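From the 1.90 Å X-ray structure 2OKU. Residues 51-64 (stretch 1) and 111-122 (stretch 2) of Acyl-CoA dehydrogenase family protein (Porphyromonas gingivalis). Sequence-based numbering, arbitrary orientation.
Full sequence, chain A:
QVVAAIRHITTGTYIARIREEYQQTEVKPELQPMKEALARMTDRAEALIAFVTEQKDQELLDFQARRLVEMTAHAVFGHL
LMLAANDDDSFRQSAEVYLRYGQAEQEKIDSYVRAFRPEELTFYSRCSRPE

Stretch 1 (51-64) FVTEQKDQELLDFQ
Stretch 2, residues 111-122: SYVRAFRPEELT

Stretch 1 comprises the end of one helix, a loop, and the start of a second helix from Gln-58 that continues beyond Gln-64. A type I turn from Thr-53 to Lys-56 leads out of the first helix; Lys-56 takes positive phi (50/48), and Asp-57 (-127/102, chi1 t) caps the second, its OD1 accepting from Leu-60 N at 3.0 Å. Stretch 2 enters in a helix already under way that runs from Ser-111 through Arg-114, becomes extended at Phe-116 and Arg-117 (-72/130 and -93/120), makes a 3-10 segment at Pro-118 to Glu-120, and extends again at Leu-121 (-89/151). The helices at 58-64 and 111-115 run nearly antiparallel, at 164°, with axes 12.1 Å apart at closest approach. The register is set by CA–CA distances of 7.3 Å for Gln-64 and Val-113, 7.7 Å for Phe-51 and Arg-114, and 6.4 Å for Leu-60 and Pro-118. The contact buries 653 Å², both sides summed, and no direct hydrogen bond crosses it.

Tyr-112 (t, chi2 86°) starts sideways, but its end comes nearer: its OH lies 3.4 Å from Phe-63 CZ, at the edge of the phenylalanine ring. Val-113 (t) points toward stretch 1 and packs its CG1 3.5 Å from Val-52 CG2 and 4.1 Å from Phe-51 CD2. Its carbonyl is reached through water 3, which donates to Val-113 O (2.7 Å) and accepts from Gln-64 NE2 (2.9 Å), linking the helices where their polar groups do not meet directly.

Arg-114 (m, t, t, chi4 -84°) leaves its backbone sideways and then lies along Phe-51 (t, chi2 86°). Its CG sits 4.1 Å from the centroid of the Phe-51 ring, 5° off the normal, a CH-pi contact; farther out, the guanidinium turns a face to the same residue, with NH1 3.6 Å from Phe-51 CD1. Ala-115 points away.

Phe-116 (t, chi2 77°) points inward. Its ring forms an offset stack with Phe-63 (t, chi2 72°), centroids 4.7 Å apart and planes at 24°, the closest atoms being Phe-116 CZ and Phe-63 CE2 at 3.3 Å. Leu-60 CD1 approaches the ring edge, 3.7 Å from Phe-116 CD2; Leu-60 adopts t, p. On the backbone side, water 1 bridges Gln-55 NE2 and Phe-116 O, at 3.2 Å from each. Gln-55 (m, t) also donates from NE2 to Phe-51 O at 2.9 Å.

Arg-117 points away, whereas Pro-118, C-gamma exo, turns inward: its CG lies 3.6 Å from Gln-55 OE1 and 4.2 Å from Leu-60 CD2. Water 2 donates to both Pro-118 O (3.1 Å) and Asp-57 OD2 (2.8 Å), so the capping aspartate also ties the loops together.

Leu-121 (m, t), whose N donates to Pro-118 O at 3.0 Å, closes the contact. Its CD2 stands 3.8 Å from the Phe-63 ring centroid, 17° off the normal, while CD1 lies 3.8 Å from Glu-59 O and 3.9 Å from Leu-60 CA.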

# COMPACT_ATOMS: atom_id res chain seq x y z
N PHE A 51 -16.25 1.50 -18.43
CA PHE A 51 -17.08 0.33 -18.69
C PHE A 51 -18.42 0.41 -17.94
O PHE A 51 -19.48 0.11 -18.51
CB PHE A 51 -16.33 -0.97 -18.36
CG PHE A 51 -17.20 -2.20 -18.40
CD1 PHE A 51 -17.42 -2.87 -19.59
CD2 PHE A 51 -17.82 -2.65 -17.25
CE1 PHE A 51 -18.25 -4.01 -19.64
CE2 PHE A 51 -18.64 -3.77 -17.28
CZ PHE A 51 -18.85 -4.46 -18.46
N VAL A 52 -18.37 0.82 -16.68
CA VAL A 52 -19.57 0.94 -15.84
C VAL A 52 -20.39 2.21 -16.15
O VAL A 52 -21.60 2.12 -16.41
CB VAL A 52 -19.22 0.91 -14.32
CG1 VAL A 52 -20.48 1.15 -13.46
CG2 VAL A 52 -18.55 -0.43 -13.91
N THR A 53 -19.73 3.37 -16.15
CA THR A 53 -20.43 4.65 -16.35
C THR A 53 -21.09 4.75 -17.73
O THR A 53 -22.18 5.28 -17.85
CB THR A 53 -19.52 5.89 -16.13
OG1 THR A 53 -18.44 5.90 -17.07
CG2 THR A 53 -19.00 5.92 -14.71
N GLU A 54 -20.46 4.19 -18.75
CA GLU A 54 -21.02 4.30 -20.10
C GLU A 54 -22.30 3.48 -20.29
O GLU A 54 -23.02 3.68 -21.29
CB GLU A 54 -19.98 3.94 -21.16
CG GLU A 54 -18.86 5.00 -21.22
CD GLU A 54 -17.73 4.65 -22.17
OE1 GLU A 54 -17.80 3.61 -22.88
OE2 GLU A 54 -16.75 5.43 -22.21
N GLN A 55 -22.60 2.58 -19.36
CA GLN A 55 -23.88 1.86 -19.38
C GLN A 55 -25.07 2.74 -18.98
O GLN A 55 -26.23 2.33 -19.17
CB GLN A 55 -23.80 0.60 -18.50
CG GLN A 55 -22.78 -0.40 -19.05
CD GLN A 55 -22.65 -1.65 -18.23
OE1 GLN A 55 -23.64 -2.33 -17.95
NE2 GLN A 55 -21.43 -2.00 -17.85
N LYS A 56 -24.79 3.91 -18.42
CA LYS A 56 -25.82 4.87 -18.01
C LYS A 56 -26.89 4.18 -17.17
O LYS A 56 -28.10 4.32 -17.40
CB LYS A 56 -26.44 5.54 -19.24
CG LYS A 56 -25.43 6.32 -20.11
CD LYS A 56 -26.04 6.61 -21.47
CE LYS A 56 -25.30 7.69 -22.26
NZ LYS A 56 -26.03 7.95 -23.56
N ASP A 57 -26.43 3.41 -16.20
CA ASP A 57 -27.30 2.64 -15.34
C ASP A 57 -26.93 3.01 -13.92
O ASP A 57 -25.89 2.57 -13.40
CB ASP A 57 -27.10 1.15 -15.63
CG ASP A 57 -27.89 0.24 -14.71
OD1 ASP A 57 -28.38 0.68 -13.65
OD2 ASP A 57 -27.98 -0.95 -15.05
N GLN A 58 -27.76 3.86 -13.32
CA GLN A 58 -27.48 4.38 -11.99
C GLN A 58 -27.43 3.30 -10.92
O GLN A 58 -26.60 3.36 -10.01
CB GLN A 58 -28.50 5.44 -11.58
CG GLN A 58 -28.12 6.11 -10.25
CD GLN A 58 -26.70 6.69 -10.26
OE1 GLN A 58 -26.38 7.54 -11.10
NE2 GLN A 58 -25.83 6.21 -9.34
N GLU A 59 -28.32 2.31 -11.00
CA GLU A 59 -28.30 1.20 -10.06
C GLU A 59 -26.99 0.42 -10.12
O GLU A 59 -26.45 0.05 -9.09
CB GLU A 59 -29.46 0.24 -10.32
CG GLU A 59 -30.80 0.83 -10.00
CD GLU A 59 -30.91 1.26 -8.55
OE1 GLU A 59 -30.40 0.53 -7.67
OE2 GLU A 59 -31.51 2.32 -8.29
N LEU A 60 -26.53 0.15 -11.33
CA LEU A 60 -25.27 -0.54 -11.54
C LEU A 60 -24.12 0.26 -10.95
O LEU A 60 -23.26 -0.29 -10.28
CB LEU A 60 -25.02 -0.79 -13.03
CG LEU A 60 -23.75 -1.61 -13.37
CD1 LEU A 60 -23.83 -3.05 -12.83
CD2 LEU A 60 -23.55 -1.62 -14.85
N LEU A 61 -24.10 1.57 -11.20
CA LEU A 61 -23.01 2.41 -10.68
C LEU A 61 -23.00 2.37 -9.18
O LEU A 61 -21.98 2.24 -8.57
CB LEU A 61 -23.13 3.87 -11.16
CG LEU A 61 -22.07 4.85 -10.65
CD1 LEU A 61 -20.65 4.37 -11.03
CD2 LEU A 61 -22.33 6.26 -11.21
N ASP A 62 -24.17 2.50 -8.56
CA ASP A 62 -24.27 2.43 -7.12
C ASP A 62 -23.78 1.09 -6.57
O ASP A 62 -23.10 1.02 -5.54
CB ASP A 62 -25.73 2.66 -6.70
CG ASP A 62 -26.21 4.06 -7.00
OD1 ASP A 62 -25.36 4.97 -7.22
OD2 ASP A 62 -27.44 4.25 -7.03
N PHE A 63 -24.14 0.01 -7.26
CA PHE A 63 -23.74 -1.35 -6.84
C PHE A 63 -22.21 -1.56 -6.93
O PHE A 63 -21.60 -2.20 -6.07
CB PHE A 63 -24.47 -2.37 -7.71
CG PHE A 63 -24.09 -3.77 -7.43
CD1 PHE A 63 -24.48 -4.40 -6.25
CD2 PHE A 63 -23.32 -4.48 -8.35
CE1 PHE A 63 -24.11 -5.73 -5.99
CE2 PHE A 63 -22.93 -5.80 -8.10
CZ PHE A 63 -23.32 -6.43 -6.93
N GLN A 64 -21.61 -1.03 -8.00
CA GLN A 64 -20.19 -1.20 -8.29
C GLN A 64 -19.32 -0.10 -7.71
O GLN A 64 -18.10 -0.15 -7.84
CB GLN A 64 -19.97 -1.24 -9.81
CG GLN A 64 -20.72 -2.33 -10.58
CD GLN A 64 -20.33 -3.75 -10.22
OE1 GLN A 64 -19.84 -4.03 -9.12
NE2 GLN A 64 -20.58 -4.69 -11.15
N SER A 111 -12.37 -8.51 -13.54
CA SER A 111 -13.05 -9.74 -13.97
C SER A 111 -14.51 -9.81 -13.48
O SER A 111 -15.44 -10.03 -14.26
CB SER A 111 -12.23 -10.95 -13.50
OG SER A 111 -12.87 -12.16 -13.85
N TYR A 112 -14.70 -9.56 -12.19
CA TYR A 112 -16.03 -9.53 -11.59
C TYR A 112 -16.95 -8.51 -12.21
O TYR A 112 -18.05 -8.83 -12.62
CB TYR A 112 -15.96 -9.30 -10.07
CG TYR A 112 -17.37 -9.18 -9.48
CD1 TYR A 112 -18.07 -10.31 -9.10
CD2 TYR A 112 -17.97 -7.95 -9.35
CE1 TYR A 112 -19.37 -10.23 -8.58
CE2 TYR A 112 -19.27 -7.84 -8.82
CZ TYR A 112 -19.95 -9.00 -8.44
OH TYR A 112 -21.23 -8.91 -7.93
N VAL A 113 -16.48 -7.26 -12.28
CA VAL A 113 -17.29 -6.16 -12.81
C VAL A 113 -17.66 -6.35 -14.28
O VAL A 113 -18.81 -6.11 -14.69
CB VAL A 113 -16.60 -4.80 -12.57
CG1 VAL A 113 -17.34 -3.65 -13.31
CG2 VAL A 113 -16.49 -4.55 -11.06
N ARG A 114 -16.69 -6.82 -15.06
CA ARG A 114 -16.92 -7.06 -16.48
C ARG A 114 -17.82 -8.28 -16.77
O ARG A 114 -18.48 -8.31 -17.81
CB ARG A 114 -15.57 -7.17 -17.21
CG ARG A 114 -14.89 -5.78 -17.32
CD ARG A 114 -13.55 -5.86 -18.05
NE ARG A 114 -12.88 -4.56 -18.02
CZ ARG A 114 -13.12 -3.58 -18.89
NH1 ARG A 114 -13.99 -3.76 -19.88
NH2 ARG A 114 -12.47 -2.43 -18.79
N ALA A 115 -17.83 -9.25 -15.87
CA ALA A 115 -18.68 -10.45 -16.03
C ALA A 115 -20.08 -10.24 -15.44
O ALA A 115 -20.98 -11.04 -15.68
CB ALA A 115 -18.02 -11.64 -15.40
N PHE A 116 -20.27 -9.17 -14.69
CA PHE A 116 -21.51 -8.99 -13.94
C PHE A 116 -22.66 -8.63 -14.88
O PHE A 116 -22.55 -7.75 -15.71
CB PHE A 116 -21.33 -7.90 -12.87
CG PHE A 116 -22.53 -7.73 -11.99
CD1 PHE A 116 -22.79 -8.63 -10.97
CD2 PHE A 116 -23.41 -6.67 -12.18
CE1 PHE A 116 -23.93 -8.49 -10.15
CE2 PHE A 116 -24.54 -6.52 -11.36
CZ PHE A 116 -24.79 -7.43 -10.34
N ARG A 117 -23.78 -9.33 -14.76
CA ARG A 117 -24.96 -9.02 -15.57
C ARG A 117 -25.86 -8.05 -14.79
O ARG A 117 -26.30 -8.39 -13.69
CB ARG A 117 -25.72 -10.30 -15.90
CG ARG A 117 -24.86 -11.46 -16.48
CD ARG A 117 -25.74 -12.62 -16.99
NE ARG A 117 -26.90 -12.10 -17.74
CZ ARG A 117 -28.16 -12.05 -17.29
NH1 ARG A 117 -28.49 -12.53 -16.08
NH2 ARG A 117 -29.11 -11.53 -18.07
N PRO A 118 -26.11 -6.85 -15.33
CA PRO A 118 -26.92 -5.82 -14.67
C PRO A 118 -28.34 -6.28 -14.28
O PRO A 118 -28.89 -5.81 -13.28
CB PRO A 118 -26.98 -4.71 -15.71
CG PRO A 118 -25.68 -4.85 -16.41
CD PRO A 118 -25.56 -6.33 -16.60
N GLU A 119 -28.87 -7.23 -15.05
CA GLU A 119 -30.14 -7.90 -14.77
C GLU A 119 -30.19 -8.60 -13.40
O GLU A 119 -31.28 -8.93 -12.90
CB GLU A 119 -30.43 -8.94 -15.88
CG GLU A 119 -30.51 -8.37 -17.31
CD GLU A 119 -29.17 -7.82 -17.85
OE1 GLU A 119 -28.11 -8.43 -17.57
OE2 GLU A 119 -29.18 -6.77 -18.55
N GLU A 120 -29.02 -8.85 -12.81
CA GLU A 120 -28.93 -9.43 -11.47
C GLU A 120 -29.48 -8.50 -10.40
O GLU A 120 -29.82 -8.97 -9.32
CB GLU A 120 -27.47 -9.75 -11.13
CG GLU A 120 -26.80 -10.75 -12.07
CD GLU A 120 -26.67 -12.14 -11.50
OE1 GLU A 120 -27.47 -12.50 -10.61
OE2 GLU A 120 -25.74 -12.86 -11.91
N LEU A 121 -29.52 -7.20 -10.67
CA LEU A 121 -29.96 -6.23 -9.67
C LEU A 121 -31.48 -6.02 -9.71
O LEU A 121 -32.09 -6.20 -10.75
CB LEU A 121 -29.23 -4.90 -9.87
CG LEU A 121 -27.71 -4.96 -9.72
CD1 LEU A 121 -27.09 -3.57 -10.01
CD2 LEU A 121 -27.31 -5.47 -8.31
N THR A 122 -32.06 -5.67 -8.56
CA THR A 122 -33.50 -5.34 -8.45
C THR A 122 -33.68 -3.90 -7.94
O THR A 122 -32.73 -3.30 -7.38
CB THR A 122 -34.26 -6.30 -7.49
OG1 THR A 122 -33.54 -6.42 -6.25
CG2 THR A 122 -34.46 -7.70 -8.10
O HOH W 1 -22.22 -4.63 -16.24
O HOH W 2 -29.50 -2.77 -13.62
O HOH W 3 -20.73 -4.35 -13.99